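Local coordinates for protein Nsp15 (Middle East respiratory syndrome-related coronavirus, PDB 5YVD) that probably cleaves viral RNA at uridylates as a coronavirus endoribonuclease of the EndoU family, working as part of a six-chain assembly, at residues A[237-251]-A[282-296]. Numbering follows the deposited sequence.
Sequences FSHTTLGGLHLLIGL and TAAFKAVCSVIDLKL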
loop_
_atom_site.group_PDB
_atom_site.type_symbol
_atom_site.label_atom_id
_atom_site.label_comp_id
_atom_site.label_asym_id
_atom_site.label_seq_id
_atom_site.Cartn_x
_atom_site.Cartn_y
_atom_site.Cartn_z
ATOM N N PHE A 237 28.798 -28.855 18.714
ATOM C CA PHE A 237 28.615 -28.610 17.286
ATOM C C PHE A 237 29.164 -29.765 16.446
ATOM O O PHE A 237 29.388 -29.595 15.243
ATOM C CB PHE A 237 29.310 -27.292 16.915
ATOM C CG PHE A 237 29.015 -26.186 17.885
ATOM C CD1 PHE A 237 27.902 -25.364 17.698
ATOM C CD2 PHE A 237 29.795 -26.013 19.018
ATOM C CE1 PHE A 237 27.588 -24.375 18.616
ATOM C CE2 PHE A 237 29.491 -25.028 19.935
ATOM C CZ PHE A 237 28.387 -24.206 19.738
ATOM N N SER A 238 29.361 -30.935 17.076
ATOM C CA SER A 238 29.847 -32.147 16.381
ATOM C C SER A 238 28.733 -32.959 15.667
ATOM O O SER A 238 29.028 -33.822 14.856
ATOM C CB SER A 238 30.570 -33.072 17.358
ATOM O OG SER A 238 29.606 -33.725 18.188
ATOM N N HIS A 239 27.472 -32.669 15.961
ATOM C CA HIS A 239 26.353 -33.462 15.462
ATOM C C HIS A 239 25.458 -32.694 14.504
ATOM O O HIS A 239 25.493 -31.455 14.434
ATOM C CB HIS A 239 25.513 -33.956 16.627
ATOM C CG HIS A 239 26.204 -34.992 17.426
ATOM N ND1 HIS A 239 26.829 -34.712 18.621
ATOM C CD2 HIS A 239 26.441 -36.298 17.164
ATOM C CE1 HIS A 239 27.394 -35.814 19.079
ATOM N NE2 HIS A 239 27.170 -36.790 18.216
ATOM N N THR A 240 24.652 -33.458 13.773
ATOM C CA THR A 240 23.730 -32.899 12.805
ATOM C C THR A 240 22.794 -31.883 13.490
ATOM O O THR A 240 22.462 -30.842 12.907
ATOM C CB THR A 240 22.952 -34.000 12.030
ATOM O OG1 THR A 240 21.983 -33.389 11.189
ATOM C CG2 THR A 240 22.202 -34.981 12.962
ATOM N N THR A 241 22.378 -32.165 14.723
ATOM C CA THR A 241 21.620 -31.154 15.444
ATOM C C THR A 241 22.498 -30.582 16.534
ATOM O O THR A 241 23.039 -31.305 17.347
ATOM C CB THR A 241 20.245 -31.630 15.993
ATOM O OG1 THR A 241 20.436 -32.804 16.752
ATOM C CG2 THR A 241 19.278 -31.937 14.854
ATOM N N LEU A 242 22.650 -29.260 16.481
ATOM C CA LEU A 242 23.388 -28.458 17.459
ATOM C C LEU A 242 22.970 -28.800 18.915
ATOM O O LEU A 242 21.816 -28.600 19.300
ATOM C CB LEU A 242 23.144 -26.975 17.125
ATOM C CG LEU A 242 24.045 -25.895 17.727
ATOM C CD1 LEU A 242 24.170 -24.683 16.794
ATOM C CD2 LEU A 242 23.561 -25.488 19.117
ATOM N N GLY A 243 23.911 -29.317 19.710
ATOM C CA GLY A 243 23.638 -29.749 21.080
ATOM C C GLY A 243 23.771 -28.652 22.127
ATOM O O GLY A 243 24.699 -27.861 22.095
ATOM N N GLY A 244 22.842 -28.617 23.069
ATOM C CA GLY A 244 22.889 -27.675 24.170
ATOM C C GLY A 244 22.899 -26.211 23.761
ATOM O O GLY A 244 22.100 -25.776 22.914
ATOM N N LEU A 245 23.821 -25.467 24.380
ATOM C CA LEU A 245 23.998 -24.035 24.181
ATOM C C LEU A 245 22.761 -23.242 24.644
ATOM O O LEU A 245 22.117 -22.573 23.856
ATOM C CB LEU A 245 24.369 -23.733 22.726
ATOM C CG LEU A 245 25.025 -22.369 22.471
ATOM C CD1 LEU A 245 26.484 -22.289 22.945
ATOM C CD2 LEU A 245 24.946 -22.002 20.991
ATOM N N HIS A 246 22.450 -23.309 25.935
ATOM C CA HIS A 246 21.240 -22.685 26.457
ATOM C C HIS A 246 21.512 -21.423 27.299
ATOM O O HIS A 246 20.580 -20.803 27.829
ATOM C CB HIS A 246 20.421 -23.729 27.225
ATOM C CG HIS A 246 19.961 -24.872 26.362
ATOM N ND1 HIS A 246 19.010 -24.725 25.373
ATOM C CD2 HIS A 246 20.351 -26.167 26.315
ATOM C CE1 HIS A 246 18.832 -25.880 24.758
ATOM N NE2 HIS A 246 19.631 -26.774 25.313
ATOM N N LEU A 247 22.775 -21.010 27.382
ATOM C CA LEU A 247 23.121 -19.868 28.216
ATOM C C LEU A 247 23.798 -18.833 27.350
ATOM O O LEU A 247 24.640 -19.180 26.542
ATOM C CB LEU A 247 24.013 -20.299 29.378
ATOM C CG LEU A 247 24.159 -19.237 30.472
ATOM C CD1 LEU A 247 22.893 -19.175 31.310
ATOM C CD2 LEU A 247 25.377 -19.483 31.362
ATOM N N LEU A 248 23.432 -17.565 27.514
ATOM C CA LEU A 248 23.798 -16.558 26.528
ATOM C C LEU A 248 25.300 -16.333 26.468
ATOM O O LEU A 248 25.867 -16.160 25.381
ATOM C CB LEU A 248 23.092 -15.227 26.745
ATOM C CG LEU A 248 23.506 -14.158 25.699
ATOM C CD1 LEU A 248 22.980 -14.499 24.304
ATOM C CD2 LEU A 248 23.069 -12.744 26.076
ATOM N N ILE A 249 25.957 -16.328 27.617
ATOM C CA ILE A 249 27.400 -16.106 27.626
ATOM C C ILE A 249 28.119 -17.164 26.750
ATOM O O ILE A 249 29.094 -16.854 26.057
ATOM C CB ILE A 249 27.950 -16.051 29.066
ATOM C CG1 ILE A 249 29.443 -15.663 29.071
ATOM C CG2 ILE A 249 27.723 -17.377 29.781
ATOM C CD1 ILE A 249 29.986 -15.351 30.455
ATOM N N GLY A 250 27.620 -18.396 26.768
ATOM C CA GLY A 250 28.164 -19.457 25.928
ATOM C C GLY A 250 27.895 -19.236 24.439
ATOM O O GLY A 250 28.751 -19.512 23.595
ATOM N N LEU A 251 26.704 -18.738 24.128
ATOM C CA LEU A 251 26.364 -18.366 22.764
ATOM C C LEU A 251 27.197 -17.191 22.280
ATOM O O LEU A 251 27.679 -17.202 21.144
ATOM C CB LEU A 251 24.859 -18.037 22.633
ATOM C CG LEU A 251 24.392 -17.410 21.319
ATOM C CD1 LEU A 251 24.740 -18.317 20.170
ATOM C CD2 LEU A 251 22.908 -17.134 21.298
ATOM N N THR A 282 30.470 -26.964 10.662
ATOM C CA THR A 282 29.976 -28.315 10.842
ATOM C C THR A 282 28.564 -28.487 10.301
ATOM O O THR A 282 28.025 -29.593 10.253
ATOM C CB THR A 282 29.920 -28.612 12.332
ATOM O OG1 THR A 282 28.854 -27.860 12.901
ATOM C CG2 THR A 282 31.236 -28.213 13.001
ATOM N N ALA A 283 27.946 -27.379 9.938
ATOM C CA ALA A 283 26.574 -27.395 9.493
ATOM C C ALA A 283 25.608 -27.881 10.580
ATOM O O ALA A 283 24.463 -28.194 10.295
ATOM C CB ALA A 283 26.445 -28.229 8.227
ATOM N N ALA A 284 26.060 -27.918 11.826
ATOM C CA ALA A 284 25.185 -28.281 12.921
ATOM C C ALA A 284 24.127 -27.166 13.049
ATOM O O ALA A 284 24.436 -25.960 12.905
ATOM C CB ALA A 284 25.978 -28.445 14.210
ATOM N N PHE A 285 22.878 -27.570 13.288
ATOM C CA PHE A 285 21.804 -26.615 13.386
ATOM C C PHE A 285 20.710 -27.045 14.350
ATOM O O PHE A 285 20.490 -28.236 14.580
ATOM C CB PHE A 285 21.218 -26.372 12.004
ATOM C CG PHE A 285 19.903 -27.030 11.784
ATOM C CD1 PHE A 285 18.736 -26.333 11.962
ATOM C CD2 PHE A 285 19.835 -28.360 11.391
ATOM C CE1 PHE A 285 17.513 -26.943 11.751
ATOM C CE2 PHE A 285 18.610 -28.986 11.171
ATOM C CZ PHE A 285 17.448 -28.269 11.352
ATOM N N LYS A 286 20.021 -26.055 14.908
ATOM C CA LYS A 286 18.852 -26.303 15.731
ATOM C C LYS A 286 17.832 -25.211 15.521
ATOM O O LYS A 286 18.114 -24.050 15.775
ATOM C CB LYS A 286 19.244 -26.380 17.180
ATOM C CG LYS A 286 18.102 -26.755 18.088
ATOM C CD LYS A 286 18.588 -27.618 19.250
ATOM C CE LYS A 286 19.379 -26.783 20.263
ATOM N NZ LYS A 286 20.237 -27.572 21.203
ATOM N N ALA A 287 16.632 -25.598 15.081
ATOM C CA ALA A 287 15.548 -24.654 14.784
ATOM C C ALA A 287 15.081 -23.896 16.003
ATOM O O ALA A 287 14.651 -22.759 15.874
ATOM C CB ALA A 287 14.366 -25.373 14.153
ATOM N N VAL A 288 15.156 -24.523 17.182
ATOM C CA VAL A 288 14.694 -23.885 18.425
ATOM C C VAL A 288 15.666 -24.120 19.560
ATOM O O VAL A 288 15.548 -25.111 20.281
ATOM C CB VAL A 288 13.307 -24.386 18.896
ATOM C CG1 VAL A 288 12.741 -23.452 19.973
ATOM C CG2 VAL A 288 12.345 -24.513 17.732
ATOM N N CYS A 289 16.598 -23.184 19.731
ATOM C CA CYS A 289 17.575 -23.256 20.793
ATOM C C CYS A 289 17.194 -22.189 21.781
ATOM O O CYS A 289 17.389 -21.001 21.522
ATOM C CB CYS A 289 18.989 -23.000 20.257
ATOM S SG CYS A 289 20.282 -23.145 21.534
ATOM N N SER A 290 16.631 -22.609 22.906
ATOM C CA SER A 290 16.170 -21.689 23.928
ATOM C C SER A 290 17.347 -21.172 24.768
ATOM O O SER A 290 18.222 -21.933 25.190
ATOM C CB SER A 290 15.117 -22.381 24.794
ATOM O OG SER A 290 15.380 -23.774 24.915
ATOM N N VAL A 291 17.368 -19.869 25.023
ATOM C CA VAL A 291 18.531 -19.252 25.644
ATOM C C VAL A 291 18.154 -18.248 26.717
ATOM O O VAL A 291 17.321 -17.376 26.494
ATOM C CB VAL A 291 19.396 -18.548 24.579
ATOM C CG1 VAL A 291 20.612 -17.892 25.225
ATOM C CG2 VAL A 291 19.818 -19.539 23.505
ATOM N N ILE A 292 18.803 -18.364 27.872
ATOM C CA ILE A 292 18.652 -17.406 28.970
ATOM C C ILE A 292 19.992 -16.734 29.227
ATOM O O ILE A 292 21.034 -17.384 29.189
ATOM C CB ILE A 292 18.256 -18.098 30.276
ATOM C CG1 ILE A 292 17.266 -19.216 30.015
ATOM C CG2 ILE A 292 17.649 -17.112 31.251
ATOM C CD1 ILE A 292 15.902 -18.723 29.542
ATOM N N ASP A 293 19.955 -15.446 29.514
ATOM C CA ASP A 293 21.146 -14.695 29.875
ATOM C C ASP A 293 21.185 -14.508 31.388
ATOM O O ASP A 293 20.855 -13.448 31.905
ATOM C CB ASP A 293 21.141 -13.346 29.159
ATOM C CG ASP A 293 22.275 -12.457 29.582
ATOM O OD1 ASP A 293 22.155 -11.240 29.403
ATOM O OD2 ASP A 293 23.297 -12.959 30.077
ATOM N N LEU A 294 21.565 -15.553 32.101
ATOM C CA LEU A 294 21.806 -15.427 33.533
ATOM C C LEU A 294 23.264 -15.095 33.771
ATOM O O LEU A 294 24.136 -15.529 33.016
ATOM C CB LEU A 294 21.485 -16.728 34.264
ATOM C CG LEU A 294 20.029 -17.154 34.183
ATOM C CD1 LEU A 294 19.917 -18.649 34.499
ATOM C CD2 LEU A 294 19.151 -16.297 35.102
ATOM N N LYS A 295 23.516 -14.337 34.830
ATOM C CA LYS A 295 24.842 -14.274 35.420
ATOM C C LYS A 295 25.306 -15.715 35.527
ATOM O O LYS A 295 24.554 -16.566 35.997
ATOM C CB LYS A 295 24.765 -13.633 36.798
ATOM C CG LYS A 295 26.108 -13.340 37.447
ATOM C CD LYS A 295 26.613 -11.952 37.092
ATOM C CE LYS A 295 25.908 -10.858 37.886
ATOM N NZ LYS A 295 26.268 -10.832 39.332
ATOM N N LEU A 296 26.509 -16.017 35.054
ATOM C CA LEU A 296 26.952 -17.417 34.993
ATOM C C LEU A 296 27.051 -18.034 36.394
ATOM O O LEU A 296 26.697 -19.194 36.596
ATOM C CB LEU A 296 28.288 -17.527 34.277
ATOM C CG LEU A 296 29.032 -18.862 34.300
ATOM C CD1 LEU A 296 28.286 -19.927 33.515
ATOM C CD2 LEU A 296 30.424 -18.657 33.740
HETATM O O HOH W 1 22.868 -30.144 10.134
HETATM O O HOH W 2 24.431 -15.549 30.016
#
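Lys286 NZ is gripped by two backbone carbonyls of the loop facing it, at 2.7 Å from Leu242 O and 3.1 Å from Gly244 O. The second bond lies in the carbonyl plane, on a lone pair, whereas the first is tilted from its plane. Lys286 CG stands anti to its own N (chi1 -175°), carrying the chain toward 237-251, and bends at chi2 and chi3 then turn Lys286 CE and NZ along the Leu242-Gly244 backbone, with Lys286 CB resting on Leu242 CB. The His246 ring lies beside this amine, its NE2 4.2 Å from Lys286 NZ. At the ring's edge ND1 donates to Ser290 O (2.9 Å, 155° at the hydrogen), the oxygen lying almost in the ring plane, and the donor in the Ser290 carbonyl plane on a lone pair, while Gly244 O sits over one face, offset toward the rim. The ring is thus held by its ND1 side, and its NE2 bonds a bound glycerol.

Beyond the histidine the backbones are also joined directly. Ile292 N donates to His246 O (3.0 Å) and Leu248 N to Ile292 O (2.9 Å), tying the start of helix 248-255 to the chain that leads out of strand 285-291. Val291 CG1 packs on Leu248 CB, and Leu248 CD2 lies against Asp293 CG at 3.6 Å. The Asp293 carboxylate forms a salt bridge with Arg195 and, through OD2, accepts from a water that also bonds Ile249 N and Leu294 O. Leu247 CD2 meets Leu296 CD1 at 3.6 Å, the two side chains crossing nearly at right angles.

A histidine and a lysine set side by side, with His231 bonded through its backbone to Leu245, are consistent with the His-His-Lys active site of EndoU nucleases. Each group is held by carbonyls of the opposite segment, the amine by two of 237-251 and the imidazole by one of 282-296, so their relative placement depends on the loop's path along the strand.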